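Local coordinates for phage-related conserved hypothetical protein, BB2244 (Bordetella bronchiseptica, PDB 2BDV) that is of unknown function but belongs to the SOS response-associated peptidase (SRAP) family, whose characterised members attach covalently to abasic sites in single-stranded DNA, at residues 14-24 with 45-55; 126-134 with 166-177. All blocks are in the same frame, centred on the assembly; numbering follows the deposited sequence.

Interaction 1. Residues 14-24 with 45-55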
loop_
_atom_site.group_PDB
_atom_site.type_symbol
_atom_site.label_atom_id
_atom_site.label_comp_id
_atom_site.label_asym_id
_atom_site.label_seq_id
_atom_site.Cartn_x
_atom_site.Cartn_y
_atom_site.Cartn_z
ATOM N N TYR A 14 0.594 -14.711 3.176
ATOM C CA TYR A 14 -0.152 -13.474 3.408
ATOM C C TYR A 14 -1.537 -13.783 3.957
ATOM O O TYR A 14 -2.008 -13.136 4.886
ATOM C CB TYR A 14 -0.301 -12.654 2.118
ATOM C CG TYR A 14 1.008 -12.145 1.545
ATOM C CD1 TYR A 14 1.998 -11.638 2.374
ATOM C CD2 TYR A 14 1.257 -12.187 0.176
ATOM C CE1 TYR A 14 3.212 -11.190 1.868
ATOM C CE2 TYR A 14 2.467 -11.739 -0.351
ATOM C CZ TYR A 14 3.443 -11.244 0.507
ATOM O OH TYR A 14 4.654 -10.831 0.008
ATOM N N VAL A 15 -2.192 -14.775 3.369
ATOM C CA VAL A 15 -3.523 -15.172 3.807
ATOM C C VAL A 15 -3.481 -15.727 5.229
ATOM O O VAL A 15 -4.338 -15.411 6.047
ATOM C CB VAL A 15 -4.102 -16.249 2.872
ATOM C CG1 VAL A 15 -5.372 -16.845 3.474
ATOM C CG2 VAL A 15 -4.393 -15.641 1.510
ATOM N N GLU A 16 -2.482 -16.560 5.507
ATOM C CA GLU A 16 -2.319 -17.171 6.822
ATOM C C GLU A 16 -2.221 -16.110 7.922
ATOM O O GLU A 16 -2.739 -16.299 9.020
ATOM C CB GLU A 16 -1.072 -18.070 6.818
ATOM C CG GLU A 16 -0.679 -18.685 8.167
ATOM C CD GLU A 16 -1.703 -19.667 8.733
ATOM O OE1 GLU A 16 -1.458 -20.199 9.837
ATOM O OE2 GLU A 16 -2.746 -19.911 8.086
ATOM N N ILE A 17 -1.574 -14.989 7.622
ATOM C CA ILE A 17 -1.435 -13.923 8.602
ATOM C C ILE A 17 -2.729 -13.135 8.787
ATOM O O ILE A 17 -3.112 -12.816 9.915
ATOM C CB ILE A 17 -0.307 -12.953 8.211
ATOM C CG1 ILE A 17 1.031 -13.689 8.262
ATOM C CG2 ILE A 17 -0.312 -11.742 9.134
ATOM C CD1 ILE A 17 2.221 -12.829 7.960
ATOM N N LEU A 18 -3.409 -12.821 7.687
ATOM C CA LEU A 18 -4.657 -12.061 7.774
ATOM C C LEU A 18 -5.841 -12.929 8.196
ATOM O O LEU A 18 -6.612 -12.569 9.092
ATOM C CB LEU A 18 -4.968 -11.383 6.434
ATOM C CG LEU A 18 -6.291 -10.609 6.341
ATOM C CD1 LEU A 18 -6.275 -9.434 7.314
ATOM C CD2 LEU A 18 -6.486 -10.115 4.914
ATOM N N TRP A 19 -5.983 -14.077 7.549
ATOM C CA TRP A 19 -7.074 -14.988 7.859
ATOM C C TRP A 19 -6.504 -16.324 8.318
ATOM O O TRP A 19 -6.549 -17.314 7.585
ATOM C CB TRP A 19 -7.959 -15.183 6.619
ATOM C CG TRP A 19 -8.637 -13.931 6.161
ATOM C CD1 TRP A 19 -9.442 -13.114 6.906
ATOM C CD2 TRP A 19 -8.614 -13.373 4.839
ATOM N NE1 TRP A 19 -9.923 -12.087 6.128
ATOM C CE2 TRP A 19 -9.429 -12.222 4.856
ATOM C CE3 TRP A 19 -7.985 -13.736 3.638
ATOM C CZ2 TRP A 19 -9.632 -11.429 3.724
ATOM C CZ3 TRP A 19 -8.189 -12.943 2.506
ATOM C CH2 TRP A 19 -9.004 -11.806 2.560
ATOM N N PRO A 20 -5.964 -16.369 9.549
ATOM C CA PRO A 20 -5.380 -17.599 10.094
ATOM C C PRO A 20 -6.320 -18.785 9.961
ATOM O O PRO A 20 -7.508 -18.680 10.264
ATOM C CB PRO A 20 -5.103 -17.236 11.550
ATOM C CG PRO A 20 -4.824 -15.763 11.475
ATOM C CD PRO A 20 -5.916 -15.285 10.544
ATOM N N ASN A 21 -5.783 -19.913 9.510
ATOM C CA ASN A 21 -6.591 -21.112 9.326
ATOM C C ASN A 21 -7.817 -20.799 8.474
ATOM O O ASN A 21 -8.914 -20.575 8.994
ATOM C CB ASN A 21 -7.029 -21.675 10.679
ATOM C CG ASN A 21 -8.080 -22.763 10.544
ATOM O OD1 ASN A 21 -7.997 -23.618 9.659
ATOM N ND2 ASN A 21 -9.073 -22.741 11.433
ATOM N N ALA A 22 -7.607 -20.780 7.162
ATOM C CA ALA A 22 -8.664 -20.506 6.199
ATOM C C ALA A 22 -8.036 -20.313 4.825
ATOM O O ALA A 22 -8.004 -19.198 4.310
ATOM C CB ALA A 22 -9.436 -19.250 6.601
ATOM N N ARG A 23 -7.539 -21.395 4.231
ATOM C CA ARG A 23 -6.905 -21.303 2.918
ATOM C C ARG A 23 -7.871 -20.724 1.872
ATOM O O ARG A 23 -9.081 -20.649 2.101
ATOM C CB ARG A 23 -6.422 -22.680 2.448
ATOM C CG ARG A 23 -5.970 -23.648 3.537
ATOM C CD ARG A 23 -4.878 -23.104 4.447
ATOM N NE ARG A 23 -4.045 -24.192 4.972
ATOM C CZ ARG A 23 -3.360 -24.146 6.113
ATOM N NH1 ARG A 23 -2.632 -25.190 6.487
ATOM N NH2 ARG A 23 -3.419 -23.072 6.892
ATOM N N LEU A 24 -7.329 -20.308 0.727
ATOM C CA LEU A 24 -8.141 -19.750 -0.354
ATOM C C LEU A 24 -7.897 -20.468 -1.682
ATOM O O LEU A 24 -6.838 -21.063 -1.898
ATOM C CB LEU A 24 -7.860 -18.250 -0.519
ATOM C CG LEU A 24 -8.382 -17.312 0.570
ATOM C CD1 LEU A 24 -7.895 -15.892 0.319
ATOM C CD2 LEU A 24 -9.899 -17.360 0.588
HETATM N N MSE A 45 -5.534 -8.290 -0.812
HETATM C CA MSE A 45 -6.511 -9.107 -0.113
HETATM C C MSE A 45 -7.681 -8.200 0.234
HETATM O O MSE A 45 -7.481 -7.053 0.643
HETATM C CB MSE A 45 -5.890 -9.727 1.136
HETATM C CG MSE A 45 -4.767 -10.689 0.782
HETATM SE SE MSE A 45 -4.128 -11.757 2.252
HETATM C CE MSE A 45 -3.025 -10.436 3.085
ATOM N N HIS A 46 -8.898 -8.712 0.050
ATOM C CA HIS A 46 -10.107 -7.926 0.300
ATOM C C HIS A 46 -11.405 -8.736 0.293
ATOM O O HIS A 46 -11.412 -9.932 0.015
ATOM C CB HIS A 46 -10.225 -6.835 -0.763
ATOM C CG HIS A 46 -10.420 -7.372 -2.149
ATOM N ND1 HIS A 46 -11.576 -8.011 -2.546
ATOM C CD2 HIS A 46 -9.591 -7.390 -3.222
ATOM C CE1 HIS A 46 -11.452 -8.399 -3.806
ATOM N NE2 HIS A 46 -10.259 -8.034 -4.237
ATOM N N ARG A 47 -12.501 -8.044 0.583
ATOM C CA ARG A 47 -13.830 -8.638 0.597
ATOM C C ARG A 47 -14.764 -7.663 -0.123
ATOM O O ARG A 47 -15.857 -7.353 0.351
ATOM C CB ARG A 47 -14.283 -8.858 2.043
ATOM C CG ARG A 47 -13.283 -9.675 2.840
ATOM C CD ARG A 47 -13.699 -9.834 4.282
ATOM N NE ARG A 47 -14.953 -10.568 4.429
ATOM C CZ ARG A 47 -15.567 -10.738 5.595
ATOM N NH1 ARG A 47 -16.706 -11.410 5.663
ATOM N NH2 ARG A 47 -15.036 -10.218 6.696
ATOM N N LEU A 48 -14.316 -7.187 -1.282
ATOM C CA LEU A 48 -15.075 -6.215 -2.066
ATOM C C LEU A 48 -16.294 -6.766 -2.797
ATOM O O LEU A 48 -17.245 -6.032 -3.067
ATOM C CB LEU A 48 -14.148 -5.539 -3.077
ATOM C CG LEU A 48 -12.947 -4.826 -2.458
ATOM C CD1 LEU A 48 -12.057 -4.244 -3.558
ATOM C CD2 LEU A 48 -13.434 -3.746 -1.518
ATOM N N VAL A 49 -16.261 -8.050 -3.129
ATOM C CA VAL A 49 -17.375 -8.660 -3.835
ATOM C C VAL A 49 -18.107 -9.689 -2.976
ATOM O O VAL A 49 -17.549 -10.733 -2.625
ATOM C CB VAL A 49 -16.898 -9.335 -5.134
ATOM C CG1 VAL A 49 -18.105 -9.829 -5.940
ATOM C CG2 VAL A 49 -16.061 -8.349 -5.960
ATOM N N ASP A 50 -19.360 -9.377 -2.651
ATOM C CA ASP A 50 -20.215 -10.247 -1.841
ATOM C C ASP A 50 -19.591 -10.665 -0.510
ATOM O O ASP A 50 -19.743 -11.805 -0.085
ATOM C CB ASP A 50 -20.593 -11.492 -2.646
ATOM C CG ASP A 50 -21.647 -11.209 -3.700
ATOM O OD1 ASP A 50 -21.699 -11.979 -4.682
ATOM O OD2 ASP A 50 -22.437 -10.237 -3.546
ATOM N N GLN A 51 -18.893 -9.732 0.133
ATOM C CA GLN A 51 -18.250 -9.959 1.424
ATOM C C GLN A 51 -17.291 -11.148 1.456
ATOM O O GLN A 51 -16.799 -11.515 2.512
ATOM C CB GLN A 51 -19.317 -10.138 2.510
ATOM C CG GLN A 51 -20.366 -9.036 2.527
ATOM C CD GLN A 51 -21.389 -9.202 3.647
ATOM O OE1 GLN A 51 -22.266 -8.356 3.833
ATOM N NE2 GLN A 51 -21.280 -10.296 4.397
ATOM N N ALA A 52 -17.011 -11.737 0.302
ATOM C CA ALA A 52 -16.128 -12.892 0.248
ATOM C C ALA A 52 -14.648 -12.533 0.385
ATOM O O ALA A 52 -14.163 -11.585 -0.242
ATOM C CB ALA A 52 -16.365 -13.667 -1.044
ATOM N N GLU A 53 -13.935 -13.290 1.214
ATOM C CA GLU A 53 -12.513 -13.044 1.401
ATOM C C GLU A 53 -11.789 -13.495 0.140
ATOM O O GLU A 53 -12.070 -14.563 -0.396
ATOM C CB GLU A 53 -11.974 -13.811 2.620
ATOM C CG GLU A 53 -12.532 -13.322 3.950
ATOM C CD GLU A 53 -13.839 -14.000 4.358
ATOM O OE1 GLU A 53 -14.517 -14.617 3.497
ATOM O OE2 GLU A 53 -14.190 -13.905 5.553
ATOM N N ALA A 54 -10.865 -12.681 -0.343
ATOM C CA ALA A 54 -10.148 -13.066 -1.540
ATOM C C ALA A 54 -8.721 -12.544 -1.601
ATOM O O ALA A 54 -8.336 -11.609 -0.887
ATOM C CB ALA A 54 -10.913 -12.608 -2.768
ATOM N N LEU A 55 -7.953 -13.182 -2.477
ATOM C CA LEU A 55 -6.569 -12.844 -2.736
ATOM C C LEU A 55 -6.498 -12.698 -4.252
ATOM O O LEU A 55 -6.546 -13.692 -4.977
ATOM C CB LEU A 55 -5.653 -13.974 -2.270
ATOM C CG LEU A 55 -4.159 -13.778 -2.561
ATOM C CD1 LEU A 55 -3.606 -12.704 -1.644
ATOM C CD2 LEU A 55 -3.403 -15.088 -2.346
#

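Interaction 2. Residues 126-134 with 166-177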
loop_
_atom_site.group_PDB
_atom_site.type_symbol
_atom_site.label_atom_id
_atom_site.label_comp_id
_atom_site.label_asym_id
_atom_site.label_seq_id
_atom_site.Cartn_x
_atom_site.Cartn_y
_atom_site.Cartn_z
ATOM N N PRO A 126 5.441 -10.477 7.113
ATOM C CA PRO A 126 4.692 -9.775 6.065
ATOM C C PRO A 126 3.837 -8.652 6.638
ATOM O O PRO A 126 3.196 -8.816 7.674
ATOM C CB PRO A 126 3.851 -10.888 5.446
ATOM C CG PRO A 126 4.769 -12.066 5.546
ATOM C CD PRO A 126 5.312 -11.938 6.954
ATOM N N LEU A 127 3.824 -7.516 5.952
ATOM C CA LEU A 127 3.070 -6.362 6.405
ATOM C C LEU A 127 1.710 -6.271 5.715
ATOM O O LEU A 127 1.549 -6.712 4.577
ATOM C CB LEU A 127 3.881 -5.098 6.126
ATOM C CG LEU A 127 5.384 -5.231 6.395
ATOM C CD1 LEU A 127 6.066 -3.974 5.897
ATOM C CD2 LEU A 127 5.667 -5.453 7.883
ATOM N N LEU A 128 0.729 -5.698 6.404
ATOM C CA LEU A 128 -0.597 -5.556 5.821
ATOM C C LEU A 128 -0.888 -4.071 5.636
ATOM O O LEU A 128 -1.400 -3.419 6.551
ATOM C CB LEU A 128 -1.650 -6.214 6.732
ATOM C CG LEU A 128 -1.365 -7.668 7.152
ATOM C CD1 LEU A 128 -2.461 -8.164 8.092
ATOM C CD2 LEU A 128 -1.269 -8.569 5.940
ATOM N N PHE A 129 -0.551 -3.536 4.459
ATOM C CA PHE A 129 -0.781 -2.113 4.190
ATOM C C PHE A 129 -2.253 -1.863 3.923
ATOM O O PHE A 129 -2.890 -2.604 3.186
ATOM C CB PHE A 129 0.026 -1.593 2.973
ATOM C CG PHE A 129 1.527 -1.663 3.136
ATOM C CD1 PHE A 129 2.107 -1.822 4.390
ATOM C CD2 PHE A 129 2.359 -1.591 2.019
ATOM C CE1 PHE A 129 3.485 -1.918 4.528
ATOM C CE2 PHE A 129 3.733 -1.685 2.151
ATOM C CZ PHE A 129 4.300 -1.849 3.406
ATOM N N ALA A 130 -2.784 -0.816 4.542
ATOM C CA ALA A 130 -4.174 -0.431 4.354
ATOM C C ALA A 130 -4.242 0.263 2.995
ATOM O O ALA A 130 -3.341 1.021 2.629
ATOM C CB ALA A 130 -4.600 0.526 5.452
ATOM N N GLY A 131 -5.307 0.001 2.245
ATOM C CA GLY A 131 -5.446 0.617 0.937
ATOM C C GLY A 131 -6.879 0.903 0.544
ATOM O O GLY A 131 -7.817 0.394 1.151
ATOM N N LEU A 132 -7.042 1.726 -0.485
ATOM C CA LEU A 132 -8.359 2.098 -0.984
ATOM C C LEU A 132 -8.377 1.888 -2.497
ATOM O O LEU A 132 -7.516 2.394 -3.224
ATOM C CB LEU A 132 -8.656 3.565 -0.648
ATOM C CG LEU A 132 -8.781 3.946 0.832
ATOM C CD1 LEU A 132 -8.930 5.459 0.967
ATOM C CD2 LEU A 132 -9.980 3.232 1.444
ATOM N N SER A 133 -9.370 1.148 -2.964
ATOM C CA SER A 133 -9.479 0.851 -4.380
ATOM C C SER A 133 -10.833 1.260 -4.944
ATOM O O SER A 133 -11.846 1.252 -4.242
ATOM C CB SER A 133 -9.243 -0.650 -4.599
ATOM O OG SER A 133 -9.622 -1.064 -5.898
ATOM N N ALA A 134 -10.836 1.632 -6.216
ATOM C CA ALA A 134 -12.058 2.023 -6.885
ATOM C C ALA A 134 -12.529 0.863 -7.754
ATOM O O ALA A 134 -13.458 1.004 -8.546
ATOM C CB ALA A 134 -11.820 3.256 -7.738
ATOM N N PRO A 166 3.856 3.971 4.536
ATOM C CA PRO A 166 2.573 3.272 4.419
ATOM C C PRO A 166 2.031 2.838 5.775
ATOM O O PRO A 166 2.779 2.382 6.636
ATOM C CB PRO A 166 2.916 2.082 3.533
ATOM C CG PRO A 166 4.307 1.744 3.989
ATOM C CD PRO A 166 4.961 3.120 4.053
ATOM N N VAL A 167 0.728 2.987 5.969
ATOM C CA VAL A 167 0.113 2.600 7.228
ATOM C C VAL A 167 -0.039 1.083 7.288
ATOM O O VAL A 167 -0.870 0.510 6.591
ATOM C CB VAL A 167 -1.273 3.261 7.386
ATOM C CG1 VAL A 167 -1.925 2.812 8.689
ATOM C CG2 VAL A 167 -1.126 4.774 7.359
ATOM N N ALA A 168 0.779 0.437 8.112
ATOM C CA ALA A 168 0.704 -1.007 8.262
ATOM C C ALA A 168 -0.175 -1.306 9.468
ATOM O O ALA A 168 -0.044 -0.672 10.518
ATOM C CB ALA A 168 2.098 -1.601 8.460
ATOM N N LEU A 169 -1.060 -2.286 9.321
ATOM C CA LEU A 169 -1.976 -2.644 10.388
ATOM C C LEU A 169 -1.735 -4.024 10.990
ATOM O O LEU A 169 -1.259 -4.936 10.319
ATOM C CB LEU A 169 -3.415 -2.599 9.868
ATOM C CG LEU A 169 -3.983 -1.323 9.240
ATOM C CD1 LEU A 169 -5.291 -1.678 8.565
ATOM C CD2 LEU A 169 -4.187 -0.233 10.292
ATOM N N PRO A 170 -2.059 -4.188 12.282
ATOM C CA PRO A 170 -1.880 -5.489 12.937
ATOM C C PRO A 170 -2.935 -6.410 12.301
ATOM O O PRO A 170 -3.959 -5.934 11.802
ATOM C CB PRO A 170 -2.205 -5.196 14.404
ATOM C CG PRO A 170 -1.916 -3.726 14.551
ATOM C CD PRO A 170 -2.440 -3.153 13.260
ATOM N N PRO A 171 -2.698 -7.728 12.301
ATOM C CA PRO A 171 -3.669 -8.654 11.707
ATOM C C PRO A 171 -5.105 -8.471 12.214
ATOM O O PRO A 171 -6.065 -8.536 11.438
ATOM C CB PRO A 171 -3.095 -10.019 12.057
ATOM C CG PRO A 171 -1.617 -9.774 12.002
ATOM C CD PRO A 171 -1.450 -8.418 12.668
ATOM N N GLU A 172 -5.251 -8.248 13.519
ATOM C CA GLU A 172 -6.571 -8.061 14.118
ATOM C C GLU A 172 -7.295 -6.854 13.509
ATOM O O GLU A 172 -8.460 -6.945 13.129
ATOM C CB GLU A 172 -6.465 -7.848 15.641
ATOM C CG GLU A 172 -5.857 -8.996 16.478
ATOM C CD GLU A 172 -4.362 -8.831 16.749
ATOM O OE1 GLU A 172 -3.889 -9.304 17.807
ATOM O OE2 GLU A 172 -3.657 -8.237 15.903
ATOM N N LEU A 173 -6.599 -5.724 13.440
ATOM C CA LEU A 173 -7.170 -4.497 12.905
ATOM C C LEU A 173 -7.333 -4.583 11.392
ATOM O O LEU A 173 -8.239 -3.987 10.813
ATOM C CB LEU A 173 -6.288 -3.301 13.282
ATOM C CG LEU A 173 -6.195 -2.986 14.776
ATOM C CD1 LEU A 173 -5.277 -1.794 15.024
ATOM C CD2 LEU A 173 -7.592 -2.684 15.304
ATOM N N ALA A 174 -6.447 -5.343 10.766
ATOM C CA ALA A 174 -6.468 -5.532 9.327
ATOM C C ALA A 174 -7.757 -6.246 8.925
ATOM O O ALA A 174 -8.364 -5.914 7.905
ATOM C CB ALA A 174 -5.254 -6.344 8.896
ATOM N N ARG A 175 -8.163 -7.235 9.717
ATOM C CA ARG A 175 -9.391 -7.972 9.438
ATOM C C ARG A 175 -10.576 -7.040 9.569
ATOM O O ARG A 175 -11.487 -7.073 8.753
ATOM C CB ARG A 175 -9.577 -9.135 10.418
ATOM C CG ARG A 175 -8.550 -10.224 10.273
ATOM C CD ARG A 175 -8.576 -11.202 11.433
ATOM N NE ARG A 175 -7.277 -11.863 11.500
ATOM C CZ ARG A 175 -6.542 -11.969 12.597
ATOM N NH1 ARG A 175 -6.980 -11.465 13.746
ATOM N NH2 ARG A 175 -5.350 -12.545 12.529
ATOM N N GLU A 176 -10.572 -6.209 10.602
ATOM C CA GLU A 176 -11.681 -5.287 10.788
ATOM C C GLU A 176 -11.748 -4.321 9.610
ATOM O O GLU A 176 -12.828 -4.014 9.128
ATOM C CB GLU A 176 -11.510 -4.510 12.080
ATOM C CG GLU A 176 -12.787 -4.351 12.868
ATOM C CD GLU A 176 -12.543 -3.575 14.138
ATOM O OE1 GLU A 176 -11.422 -3.693 14.675
ATOM O OE2 GLU A 176 -13.457 -2.860 14.603
ATOM N N TRP A 177 -10.589 -3.859 9.145
ATOM C CA TRP A 177 -10.540 -2.936 8.021
ATOM C C TRP A 177 -11.205 -3.495 6.758
ATOM O O TRP A 177 -12.001 -2.807 6.129
ATOM C CB TRP A 177 -9.079 -2.545 7.737
ATOM C CG TRP A 177 -8.855 -1.702 6.496
ATOM C CD1 TRP A 177 -8.378 -2.133 5.286
ATOM C CD2 TRP A 177 -9.043 -0.286 6.368
ATOM N NE1 TRP A 177 -8.249 -1.073 4.417
ATOM C CE2 TRP A 177 -8.655 0.070 5.052
ATOM C CE3 TRP A 177 -9.502 0.717 7.235
ATOM C CZ2 TRP A 177 -8.710 1.392 4.586
ATOM C CZ3 TRP A 177 -9.555 2.028 6.771
ATOM C CH2 TRP A 177 -9.162 2.352 5.455
HETATM O O HOH W 1 1.025 -5.186 9.252
#

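Interaction 1. Residues 14-24 with 45-55
Trp19 lies between two aliphatic groups: Glu53 covers one face of its indole with methylene carbons, and Leu18, the last residue of helix 11-18, puts CD2 over the opposite face. Glu53 CB sits 3.6 Å from the centroid of the six-membered ring, a CH-pi contact 14° off the normal, and CG lies 3.4 Å from Trp19 CE2. A bend at chi2 (88°) swings the carboxylate off the indole, its plane nearly perpendicular to the ring. Glu53 OE2 lies over the Arg47 guanidinium face, a charge pairing with no N-H aimed at it, while Arg47 NE and NH1 grip Gln51 O. Ala54 O meets the Trp19 edge in plane, 3.5 Å from CH2. Met45, a selenomethionine, makes an oblique Met-aromatic contact, SE 5.0 Å from the same centroid. Its CE continues to the helix, 3.6 Å from Tyr14 CB, while Met45 CB meets Leu18 CD2 at 3.8 Å. Leu55 CD2 meets Val15 CG2, and its CB meets Leu24 CD1. No hydrogen bond spans the contact, and Tyr14 OH turns to Asp100. Helix 11-18 and its exit pack on a beta hairpin with a type I' turn from Val49 to Ala52 and His46 and Ala54 as a hydrogen-bonded pair.

Interaction 2. Residues 126-134 with 166-177
Strand 126-133 takes a short extended segment, 167-169, as an antiparallel backbone partner and packs against the helix that follows, in the buried interior of the chain. Phe129 and Ala168 form a single bridge, a non-hydrogen-bonded pair framed by two nearly straight bonds: Leu169 N to Leu128 O at 3.0 Å and Ala130 N to Val167 O at 3.1 Å. The first donor is tilted from the carbonyl plane, whereas the second lies almost on the C=O axis (173°). A water accepts from Leu128 N and lies close to Leu169 O, continuing the link beyond the bridge.

Phe129 stands beside Pro166, both pointing the same way; Pro166 CG rests over one ring face, 3.8 Å from the centroid, in a CH-pi contact, and Ala168 CB meets the ring edge. Residues 126-133 run between strands 147-151 and 94-99 of a mixed four-stranded sheet, and helix 171-178, introduced by Pro170 at its N-cap position, packs on one face of that sheet at a shallow angle to strand 126-133. The strand and helix segments approach to 9.4 Å between axes, their directions 35° apart. Leu128 CD1 presses tightly on Ala174 CB at 3.4 Å and also meets Pro171 CA. One turn on, Trp177 carries its CG anti to the backbone N (chi1 174°), which brings the indole over the strand. Ala130 CB sits over one indole face near the rim, 4.1 Å from CE2, while Leu132 CD2 comes in obliquely, 3.9 Å from Trp177 CZ2. Gly131 O lies at the indole edge, in plane, but Trp177 NE1 gives its hydrogen bond to Ile95 O of the adjoining strand 94-99, tying the helix to a second strand.

Along the chain the two interactions come in series, 14-24 with 45-55 closing before 126-134 with 166-177 opens. Their centres lie 12 Å apart, on the same side of the chain's centre, interaction 2 deeply buried and interaction 1 farther out. They meet where the end of helix 11-18 reaches both helix 171-178 and the start of segment 126-134: Leu18 O probably accepts a hydrogen bond from Arg175 NE at 2.6 Å, and Ile17 packs on Pro126. Met45 also bonds through its backbone to Leu96 of strand 94-99, which pairs with strand 126-133. The N-terminal helix and the hairpin are thereby joined to the mixed sheet and its covering helix, all within one SRAP family region.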